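Local coordinates for histidine acid phosphatase (Hafnia alvei, PDB 4ARU), which belongs to branch 2 of the histidine phosphatase superfamily, as a bacterial histidine acid phosphatase whose mixed beta sheet is flanked and capped by helices, at residues 21-27 with 42-48; 30-34 with 216-220; 98-102 with 300-304; 225-229 with 359-363. All coordinates share one frame; numbering follows the deposited sequence.

Interaction 1 (21-27 with 42-48); sequences VRAPTKM and WPVKLGY
Ala23 and Pro24 lie side by side over one face of the Trp42 indole, and these CH-pi contacts form the apolar centre of the meeting between two loops. Pro24 CD stands 3.5 Å from the centroid of the five-membered ring of Trp42, nearly on its normal, while Ala23 CA sits 3.9 Å from the centroid of the six-membered ring. Val21 CG1 approaches the rim of the indole close to its plane, 4.2 Å from Trp42 CZ3. Leu46 packs differently: its CB lies 3.3 Å from Pro24 O, and its CD1 reaches the backbone of Lys26 and Met27.

Backbone hydrogen bonds fix the alignment. Ala23 N donates to Tyr48 O over 3.0 Å (154° at the hydrogen), and Gly47 N makes a weak bond of 2.9 Å to Pro24 O. Gly47 belongs to a type II turn from Lys45 to Tyr48, and its positive phi of 80° is one that glycine takes easily.

Arg22 sends its polar end elsewhere. CG lies between the backbone N and the carbonyl carbon (chi1 57°), and the extended chain carries the guanidinium away from 42-48. There NH1 bonds Ala23 O at 3.0 Å, the oxygen lying in the guanidinium plane, which restrains the group's rotation, and NE binds a tartaric acid molecule. Segment 21-27 begins inside the RHGxRxP signature of histidine acid phosphatases, with Arg22 and Pro24 as its last two fixed positions. The bound tartaric acid is consistent with the family's anion-binding pocket, 42-48 packing against the loop that carries Arg22.

Interaction 2 (30-34 with 216-220); sequences TMRDV and LASTL
Met31 pushes its side chain between Leu216 and Leu220, one helical turn apart on helix 213-229, and this is the tight part of the contact. Its CG lies 3.9 Å from Leu216 CD1 and about as far from Leu220 CD2. The chain then bends at its last torsion (chi3 66°), which turns the methyl toward Leu220, so that Met31 CE rests 4.0 Å from Leu220 CD2. Met31 and Leu220 run past each other in opposite directions, and the one methyl, Leu220 CD2, is touched by both CG and CE of Met31.

Val34, just beyond the end of helix 29-33, closes the buried flank with both of its methyls. CG1 meets Leu216 CD2 at 4.1 Å, the two side chains reaching toward each other tip to tip, and CG2 approaches Leu220 CD1 at 4.2 Å. Behind this flank, Met168 and Leu172 of helix 162-172 cover Leu220, and Leu172 also touches Val34.

The outer margins are thinner. Thr30 offers only its methyl, CG2, which lies 4.1 Å from Leu216 CD2, and Thr219 likewise turns CG2 to Met31 CE at 4.0 Å, about at a right angle to the methionine chain. Both threonines are partly exposed, and each adds little to the 237 Å² buried in all.

Every touching pair is carbon against carbon, with no polar link between the two segments. The two are therefore held together by the fit of branched and flexible apolar side chains, a cohesion that depends on excluding water and probably imposes little directional constraint.

Interaction 3 (98-102 with 300-304); sequences TGEAF and ILFIA
The rings of Phe102 and Phe302 lie face to face, their centroids 3.9 Å apart and their planes within 9° of parallel. Phe302 CD2 sits over the centre of the Phe102 ring, and Phe102 CG over that of Phe302, so each ring is slightly displaced across its partner; the closest atoms are Phe102 CD1 and Phe302 CE2 at 3.5 Å. The side chains enter from opposite directions, which brings each CB over the other ring: Phe102 CB is 4.0 Å from the Phe302 centroid, and Phe302 CB is equally far from the Phe102 centroid. At the edges, near the ring planes, stand two methyls, Ile300 CG2 at 4.2 Å from Phe102 CZ and Thr98 CG2 at 4.3 Å from Phe302 CE1.

Both phenylalanines hold CG anti to the backbone N (chi1 164° for Phe102, -178° for Phe302), which sends one ring from the helix and the other from the strand into the same layer. Nearer the start of the helix segment the spacing shrinks. Gly99 comes within 5.9 Å of Ala304, CA to CA, and Ala304 CB packs against the backbone there.

Helix 93-106 thus covers one face of the central mixed sheet, its segment 98-102 running roughly antiparallel to strand segment 300-304, and Val87 of the neighbouring strand 85-89 touches both rings. Thr98 OG1 turns to Arg94 O and Gly20 N for its hydrogen bonds. Between the two segments the join is wholly apolar and buried, held by dispersion and ring stacking, with the flat overlap limiting how either ring can turn.

Interaction 4 (225-229 with 359-363); sequences LLEHA and LAQLH
His228 and His363 stack across a helix-helix packing in which the C-terminal turn of helix 213-229 meets the short helix 359-363; the segment axes come within 9.0 Å at an angle of 52°. The imidazoles form an offset stack, nearly parallel, with centroids 3.8 Å apart. His363 ND1 lies over the centre of the His228 ring, and His228 CE1 over that of His363, while the closest ring atoms are His228 NE2 and His363 CG at 3.3 Å.

The same two residues are joined a second time. His363 ND1 donates to His228 O over 2.8 Å, almost straight at 172°, with the oxygen in the plane of the imidazole. Stack and in-plane bond together restrain rotation of the His363 ring about CB-CG.

Apolar contacts adjoin the pair. Leu359 crosses His228 at about a right angle, its CG 3.5 Å from His228 CD2, and its CD1 continues to Leu225 CG at 3.8 Å. With CG anti to the backbone N (chi1 -164°), Leu359 turns its branch point toward His228 CD2. Elsewhere in the contact, Ala229 CB rests against Leu362 CB at 3.9 Å, next to Ala229 and His363, whose CA atoms are the nearest pair, 4.6 Å apart.

Farther out, Trp246 of helix 243-262 packs against Leu225 and Leu359 and makes an edge-to-face contact with the His228 ring. Arg52 ties the two helix ends together, its NE bonding Ala229 O while its NH2 bonds His363 O.

Overall arrangement
Helix 213-229 connects three of the contacts. Interaction 2 uses its 216-220 part and interaction 4 its last turn, with centres 19 Å apart, while interaction 1 lies against it without owning a segment. Interaction 1 touches interaction 4 where Arg22 NH1 packs 3.5 Å from Leu226 CD1, and interaction 2 where Lys26 O meets Met31 CE, also at 3.5 Å. Interaction 3 stands apart, where helix 93-106 covers the central sheet, its centre 31 Å from that of interaction 2. Its nearest atoms come to about 6 Å from interaction 1, whose Arg22 side chain is about 3 Å from a sodium ion and from tartaric acid, probably a crystallisation component but consistent with a pocket there.

Interaction 1 (21-27 with 42-48)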
# COMPACT_ATOMS: atom_id res chain seq x y z
N VAL A 21 4.97 -9.71 3.15
CA VAL A 21 6.27 -9.50 3.79
C VAL A 21 7.35 -9.93 2.83
O VAL A 21 7.35 -11.06 2.34
CB VAL A 21 6.39 -10.24 5.12
CG1 VAL A 21 7.78 -10.10 5.71
CG2 VAL A 21 5.34 -9.77 6.12
N ARG A 22 8.29 -9.01 2.59
CA ARG A 22 9.41 -9.22 1.71
C ARG A 22 10.72 -8.88 2.38
O ARG A 22 10.76 -8.10 3.36
CB ARG A 22 9.25 -8.29 0.52
CG ARG A 22 9.13 -6.80 0.83
CD ARG A 22 9.52 -5.85 -0.32
NE ARG A 22 9.34 -4.45 0.04
CZ ARG A 22 10.18 -3.74 0.79
NH1 ARG A 22 11.28 -4.32 1.26
NH2 ARG A 22 9.93 -2.46 1.08
N ALA A 23 11.79 -9.40 1.81
CA ALA A 23 13.12 -8.93 2.15
C ALA A 23 13.27 -7.47 1.67
O ALA A 23 12.56 -6.99 0.77
CB ALA A 23 14.16 -9.80 1.50
N PRO A 24 14.24 -6.75 2.23
CA PRO A 24 14.53 -5.42 1.74
C PRO A 24 14.74 -5.42 0.23
O PRO A 24 15.35 -6.35 -0.30
CB PRO A 24 15.83 -5.06 2.47
CG PRO A 24 15.75 -5.84 3.77
CD PRO A 24 15.11 -7.13 3.34
N THR A 25 14.27 -4.38 -0.46
CA THR A 25 14.40 -4.28 -1.91
C THR A 25 15.88 -4.08 -2.28
O THR A 25 16.37 -4.61 -3.28
CB THR A 25 13.54 -3.11 -2.47
OG1 THR A 25 12.22 -3.13 -1.87
CG2 THR A 25 13.40 -3.26 -3.94
N LYS A 26 16.55 -3.31 -1.46
CA LYS A 26 17.99 -3.15 -1.60
C LYS A 26 18.60 -2.90 -0.24
O LYS A 26 17.95 -2.44 0.69
CB LYS A 26 18.33 -2.03 -2.58
CG LYS A 26 17.79 -0.70 -2.21
CD LYS A 26 18.23 0.35 -3.24
CE LYS A 26 17.57 1.67 -2.98
NZ LYS A 26 18.08 2.74 -3.88
N MET A 27 19.89 -3.22 -0.15
CA MET A 27 20.66 -2.87 1.02
C MET A 27 21.88 -2.10 0.54
O MET A 27 22.85 -2.66 0.02
CB MET A 27 21.04 -4.12 1.82
CG MET A 27 21.83 -3.89 3.12
SD MET A 27 20.99 -2.88 4.34
CE MET A 27 19.73 -3.93 5.05
N TRP A 42 18.26 -12.28 5.22
CA TRP A 42 16.92 -12.78 4.91
C TRP A 42 17.01 -14.12 4.17
O TRP A 42 18.04 -14.45 3.58
CB TRP A 42 16.16 -11.75 4.08
CG TRP A 42 15.67 -10.65 4.94
CD1 TRP A 42 16.43 -9.67 5.56
CD2 TRP A 42 14.33 -10.41 5.32
NE1 TRP A 42 15.62 -8.85 6.30
CE2 TRP A 42 14.33 -9.28 6.18
CE3 TRP A 42 13.12 -11.02 5.02
CZ2 TRP A 42 13.16 -8.78 6.73
CZ3 TRP A 42 11.96 -10.52 5.58
CH2 TRP A 42 11.99 -9.43 6.43
N PRO A 43 15.93 -14.91 4.21
CA PRO A 43 15.99 -16.26 3.66
C PRO A 43 15.61 -16.34 2.18
O PRO A 43 15.48 -17.44 1.65
CB PRO A 43 14.98 -17.01 4.51
CG PRO A 43 13.95 -15.99 4.76
CD PRO A 43 14.72 -14.72 5.03
N VAL A 44 15.50 -15.18 1.53
CA VAL A 44 15.19 -15.10 0.12
C VAL A 44 16.00 -13.93 -0.44
O VAL A 44 16.52 -13.10 0.29
CB VAL A 44 13.70 -14.80 -0.14
CG1 VAL A 44 12.81 -15.94 0.36
CG2 VAL A 44 13.25 -13.49 0.48
N LYS A 45 16.05 -13.90 -1.75
CA LYS A 45 16.65 -12.81 -2.49
C LYS A 45 16.06 -11.48 -2.10
O LYS A 45 14.87 -11.36 -1.81
CB LYS A 45 16.40 -13.08 -3.96
CG LYS A 45 17.06 -12.11 -4.92
CD LYS A 45 16.82 -12.51 -6.33
CE LYS A 45 17.38 -11.46 -7.27
NZ LYS A 45 17.13 -11.87 -8.65
N LEU A 46 16.87 -10.45 -2.14
CA LEU A 46 16.38 -9.14 -1.89
C LEU A 46 15.17 -8.81 -2.74
O LEU A 46 15.13 -9.13 -3.93
CB LEU A 46 17.45 -8.10 -2.08
CG LEU A 46 18.60 -8.13 -1.08
CD1 LEU A 46 19.49 -6.95 -1.37
CD2 LEU A 46 18.20 -8.09 0.41
N GLY A 47 14.15 -8.21 -2.13
CA GLY A 47 12.94 -7.89 -2.80
C GLY A 47 11.92 -9.00 -3.00
O GLY A 47 10.80 -8.70 -3.44
N TYR A 48 12.28 -10.23 -2.68
CA TYR A 48 11.30 -11.31 -2.83
C TYR A 48 10.38 -11.37 -1.62
O TYR A 48 10.76 -11.08 -0.50
CB TYR A 48 12.02 -12.67 -2.98
CG TYR A 48 12.50 -13.01 -4.38
CD1 TYR A 48 12.59 -12.05 -5.39
CD2 TYR A 48 12.78 -14.31 -4.71
CE1 TYR A 48 13.04 -12.40 -6.67
CE2 TYR A 48 13.24 -14.66 -5.97
CZ TYR A 48 13.37 -13.70 -6.96
OH TYR A 48 13.82 -14.08 -8.24

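Interaction 2 (30-34 with 216-220)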
# COMPACT_ATOMS: atom_id res chain seq x y z
N THR A 30 25.16 2.95 2.27
CA THR A 30 24.80 3.90 3.30
C THR A 30 24.02 3.19 4.40
O THR A 30 24.23 3.45 5.57
CB THR A 30 23.95 5.05 2.72
OG1 THR A 30 24.73 5.85 1.82
CG2 THR A 30 23.45 5.97 3.85
N MET A 31 23.07 2.35 4.02
CA MET A 31 22.28 1.61 5.00
C MET A 31 23.17 0.73 5.89
O MET A 31 22.91 0.63 7.09
CB MET A 31 21.22 0.76 4.29
CG MET A 31 20.16 1.62 3.63
SD MET A 31 19.13 0.70 2.43
CE MET A 31 18.27 -0.42 3.50
N ARG A 32 24.19 0.11 5.32
CA ARG A 32 25.14 -0.64 6.12
C ARG A 32 25.92 0.29 7.03
O ARG A 32 25.99 0.03 8.23
CB ARG A 32 26.04 -1.48 5.24
CG ARG A 32 25.22 -2.45 4.40
CD ARG A 32 26.07 -3.63 3.99
NE ARG A 32 25.38 -4.54 3.09
CZ ARG A 32 24.69 -5.61 3.49
NH1 ARG A 32 24.58 -5.92 4.77
NH2 ARG A 32 24.07 -6.35 2.59
N ASP A 33 26.40 1.41 6.48
CA ASP A 33 27.36 2.27 7.16
C ASP A 33 26.76 3.04 8.34
O ASP A 33 27.53 3.48 9.17
CB ASP A 33 28.02 3.24 6.18
CG ASP A 33 29.00 2.55 5.22
OD1 ASP A 33 29.35 1.37 5.45
OD2 ASP A 33 29.52 3.24 4.28
N VAL A 34 25.45 3.22 8.40
CA VAL A 34 24.86 4.08 9.47
C VAL A 34 24.65 3.33 10.77
O VAL A 34 24.12 3.88 11.76
CB VAL A 34 23.55 4.76 9.03
CG1 VAL A 34 23.79 5.79 7.95
CG2 VAL A 34 22.52 3.76 8.59
N LEU A 216 15.87 8.28 4.62
CA LEU A 216 16.62 7.09 5.01
C LEU A 216 15.96 6.39 6.19
O LEU A 216 15.73 5.18 6.17
CB LEU A 216 18.05 7.47 5.32
CG LEU A 216 18.94 6.32 5.84
CD1 LEU A 216 19.07 5.19 4.85
CD2 LEU A 216 20.29 6.87 6.22
N ALA A 217 15.59 7.14 7.20
CA ALA A 217 14.91 6.57 8.35
C ALA A 217 13.61 5.91 7.98
O ALA A 217 13.25 4.87 8.55
CB ALA A 217 14.68 7.60 9.43
N SER A 218 12.88 6.45 7.00
CA SER A 218 11.62 5.85 6.52
C SER A 218 11.90 4.41 6.04
O SER A 218 11.19 3.46 6.37
CB SER A 218 11.01 6.62 5.34
OG SER A 218 9.98 5.88 4.72
N THR A 219 12.95 4.26 5.25
CA THR A 219 13.30 2.96 4.71
C THR A 219 13.70 2.01 5.84
O THR A 219 13.24 0.87 5.88
CB THR A 219 14.48 3.11 3.77
OG1 THR A 219 14.08 3.93 2.67
CG2 THR A 219 14.94 1.79 3.25
N LEU A 220 14.53 2.47 6.77
CA LEU A 220 15.02 1.63 7.86
C LEU A 220 13.86 1.23 8.73
O LEU A 220 13.81 0.06 9.19
CB LEU A 220 16.11 2.32 8.62
CG LEU A 220 17.32 2.76 7.76
CD1 LEU A 220 18.36 3.43 8.64
CD2 LEU A 220 17.87 1.59 6.94

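Interaction 3 (98-102 with 300-304)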
# COMPACT_ATOMS: atom_id res chain seq x y z
N THR A 98 2.10 -12.88 -4.10
CA THR A 98 0.98 -12.43 -3.26
C THR A 98 -0.36 -12.83 -3.89
O THR A 98 -1.24 -13.30 -3.21
CB THR A 98 1.02 -10.90 -3.11
OG1 THR A 98 2.18 -10.58 -2.31
CG2 THR A 98 -0.18 -10.37 -2.42
N GLY A 99 -0.53 -12.58 -5.20
CA GLY A 99 -1.76 -12.96 -5.86
C GLY A 99 -2.02 -14.44 -5.70
O GLY A 99 -3.17 -14.85 -5.44
N GLU A 100 -1.00 -15.27 -5.92
CA GLU A 100 -1.18 -16.74 -5.75
C GLU A 100 -1.54 -17.14 -4.29
O GLU A 100 -2.37 -18.00 -4.09
CB GLU A 100 0.06 -17.48 -6.23
CG GLU A 100 0.17 -17.33 -7.75
CD GLU A 100 1.31 -18.04 -8.43
OE1 GLU A 100 2.27 -18.50 -7.75
OE2 GLU A 100 1.19 -18.18 -9.68
N ALA A 101 -0.94 -16.47 -3.32
CA ALA A 101 -1.21 -16.76 -1.93
C ALA A 101 -2.62 -16.32 -1.53
O ALA A 101 -3.29 -16.99 -0.73
CB ALA A 101 -0.16 -16.11 -1.04
N PHE A 102 -3.08 -15.22 -2.10
CA PHE A 102 -4.46 -14.79 -1.91
C PHE A 102 -5.44 -15.82 -2.40
O PHE A 102 -6.36 -16.22 -1.66
CB PHE A 102 -4.71 -13.43 -2.61
CG PHE A 102 -6.16 -13.09 -2.79
CD1 PHE A 102 -6.95 -12.60 -1.76
CD2 PHE A 102 -6.77 -13.29 -4.01
CE1 PHE A 102 -8.29 -12.31 -1.94
CE2 PHE A 102 -8.11 -13.02 -4.20
CZ PHE A 102 -8.87 -12.49 -3.19
N ILE A 300 -15.09 -10.47 -7.42
CA ILE A 300 -13.96 -10.10 -6.63
C ILE A 300 -12.79 -9.86 -7.58
O ILE A 300 -12.38 -10.78 -8.30
CB ILE A 300 -13.57 -11.17 -5.60
CG1 ILE A 300 -14.75 -11.46 -4.62
CG2 ILE A 300 -12.31 -10.75 -4.84
CD1 ILE A 300 -14.56 -12.76 -3.90
N LEU A 301 -12.28 -8.65 -7.57
CA LEU A 301 -11.11 -8.24 -8.34
C LEU A 301 -10.03 -7.90 -7.32
O LEU A 301 -10.19 -6.96 -6.54
CB LEU A 301 -11.40 -7.08 -9.28
CG LEU A 301 -10.23 -6.38 -9.96
CD1 LEU A 301 -9.43 -7.39 -10.76
CD2 LEU A 301 -10.64 -5.22 -10.81
N PHE A 302 -8.95 -8.68 -7.27
CA PHE A 302 -7.85 -8.48 -6.36
C PHE A 302 -6.65 -7.99 -7.20
O PHE A 302 -6.22 -8.71 -8.14
CB PHE A 302 -7.52 -9.78 -5.63
CG PHE A 302 -6.43 -9.69 -4.62
CD1 PHE A 302 -5.11 -9.91 -4.98
CD2 PHE A 302 -6.70 -9.40 -3.28
CE1 PHE A 302 -4.10 -9.91 -4.03
CE2 PHE A 302 -5.67 -9.38 -2.33
CZ PHE A 302 -4.37 -9.61 -2.73
N ILE A 303 -6.10 -6.85 -6.82
CA ILE A 303 -5.03 -6.21 -7.51
C ILE A 303 -3.84 -6.18 -6.57
O ILE A 303 -3.89 -5.53 -5.49
CB ILE A 303 -5.42 -4.78 -7.97
CG1 ILE A 303 -6.67 -4.78 -8.84
CG2 ILE A 303 -4.23 -4.14 -8.68
CD1 ILE A 303 -7.21 -3.39 -9.14
N ALA A 304 -2.77 -6.88 -6.96
CA ALA A 304 -1.60 -7.05 -6.09
C ALA A 304 -0.52 -6.07 -6.51
O ALA A 304 0.15 -6.24 -7.52
CB ALA A 304 -1.07 -8.49 -6.16

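Interaction 4 (225-229 with 359-363)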
# COMPACT_ATOMS: atom_id res chain seq x y z
N LEU A 225 10.05 -3.10 10.71
CA LEU A 225 8.70 -3.63 10.78
C LEU A 225 8.63 -4.96 10.01
O LEU A 225 7.96 -5.91 10.44
CB LEU A 225 7.74 -2.63 10.16
CG LEU A 225 6.26 -3.06 10.29
CD1 LEU A 225 5.46 -1.90 10.81
CD2 LEU A 225 5.67 -3.62 9.03
N LEU A 226 9.29 -5.00 8.86
CA LEU A 226 9.34 -6.23 8.07
C LEU A 226 10.04 -7.36 8.82
O LEU A 226 9.57 -8.49 8.81
CB LEU A 226 9.96 -6.03 6.69
CG LEU A 226 9.17 -5.15 5.73
CD1 LEU A 226 9.97 -4.72 4.48
CD2 LEU A 226 7.93 -5.88 5.28
N GLU A 227 11.13 -7.05 9.51
CA GLU A 227 11.84 -8.06 10.30
C GLU A 227 10.89 -8.65 11.36
O GLU A 227 10.85 -9.83 11.61
CB GLU A 227 13.02 -7.45 11.04
CG GLU A 227 14.18 -7.01 10.13
CD GLU A 227 15.26 -6.26 10.88
OE1 GLU A 227 15.06 -6.01 12.08
OE2 GLU A 227 16.33 -5.95 10.28
N HIS A 228 10.14 -7.76 11.98
CA HIS A 228 9.18 -8.15 13.00
C HIS A 228 8.04 -9.00 12.46
O HIS A 228 7.68 -10.04 13.02
CB HIS A 228 8.66 -6.90 13.70
CG HIS A 228 7.83 -7.18 14.92
ND1 HIS A 228 8.38 -7.45 16.15
CD2 HIS A 228 6.49 -7.21 15.08
CE1 HIS A 228 7.40 -7.61 17.04
NE2 HIS A 228 6.25 -7.51 16.40
N ALA A 229 7.53 -8.58 11.32
CA ALA A 229 6.46 -9.32 10.65
C ALA A 229 6.92 -10.68 10.13
O ALA A 229 6.11 -11.61 10.05
CB ALA A 229 5.95 -8.49 9.51
N LEU A 359 0.22 -5.37 13.76
CA LEU A 359 1.60 -5.77 13.92
C LEU A 359 1.73 -7.11 14.66
O LEU A 359 2.53 -7.97 14.24
CB LEU A 359 2.44 -4.67 14.62
CG LEU A 359 3.97 -4.83 14.49
CD1 LEU A 359 4.46 -4.96 13.06
CD2 LEU A 359 4.63 -3.66 15.24
N ALA A 360 0.90 -7.29 15.68
CA ALA A 360 0.85 -8.54 16.44
C ALA A 360 0.34 -9.71 15.56
O ALA A 360 0.85 -10.83 15.66
CB ALA A 360 -0.05 -8.41 17.64
N GLN A 361 -0.68 -9.44 14.75
CA GLN A 361 -1.22 -10.50 13.89
C GLN A 361 -0.18 -10.98 12.91
O GLN A 361 -0.14 -12.19 12.57
CB GLN A 361 -2.46 -10.03 13.17
CG GLN A 361 -3.68 -10.00 14.09
CD GLN A 361 -4.90 -9.34 13.47
OE1 GLN A 361 -4.80 -8.42 12.67
NE2 GLN A 361 -6.10 -9.82 13.85
N LEU A 362 0.65 -10.07 12.41
CA LEU A 362 1.74 -10.43 11.54
C LEU A 362 2.79 -11.24 12.33
O LEU A 362 3.23 -12.32 11.92
CB LEU A 362 2.41 -9.20 10.91
CG LEU A 362 1.56 -8.42 9.94
CD1 LEU A 362 2.21 -7.06 9.64
CD2 LEU A 362 1.23 -9.15 8.64
N HIS A 363 3.24 -10.69 13.45
CA HIS A 363 4.31 -11.30 14.22
C HIS A 363 3.95 -12.70 14.75
O HIS A 363 4.79 -13.60 14.76
CB HIS A 363 4.66 -10.40 15.40
CG HIS A 363 5.85 -10.82 16.19
ND1 HIS A 363 7.14 -10.84 15.70
CD2 HIS A 363 5.94 -11.19 17.48
CE1 HIS A 363 7.97 -11.24 16.65
NE2 HIS A 363 7.26 -11.47 17.74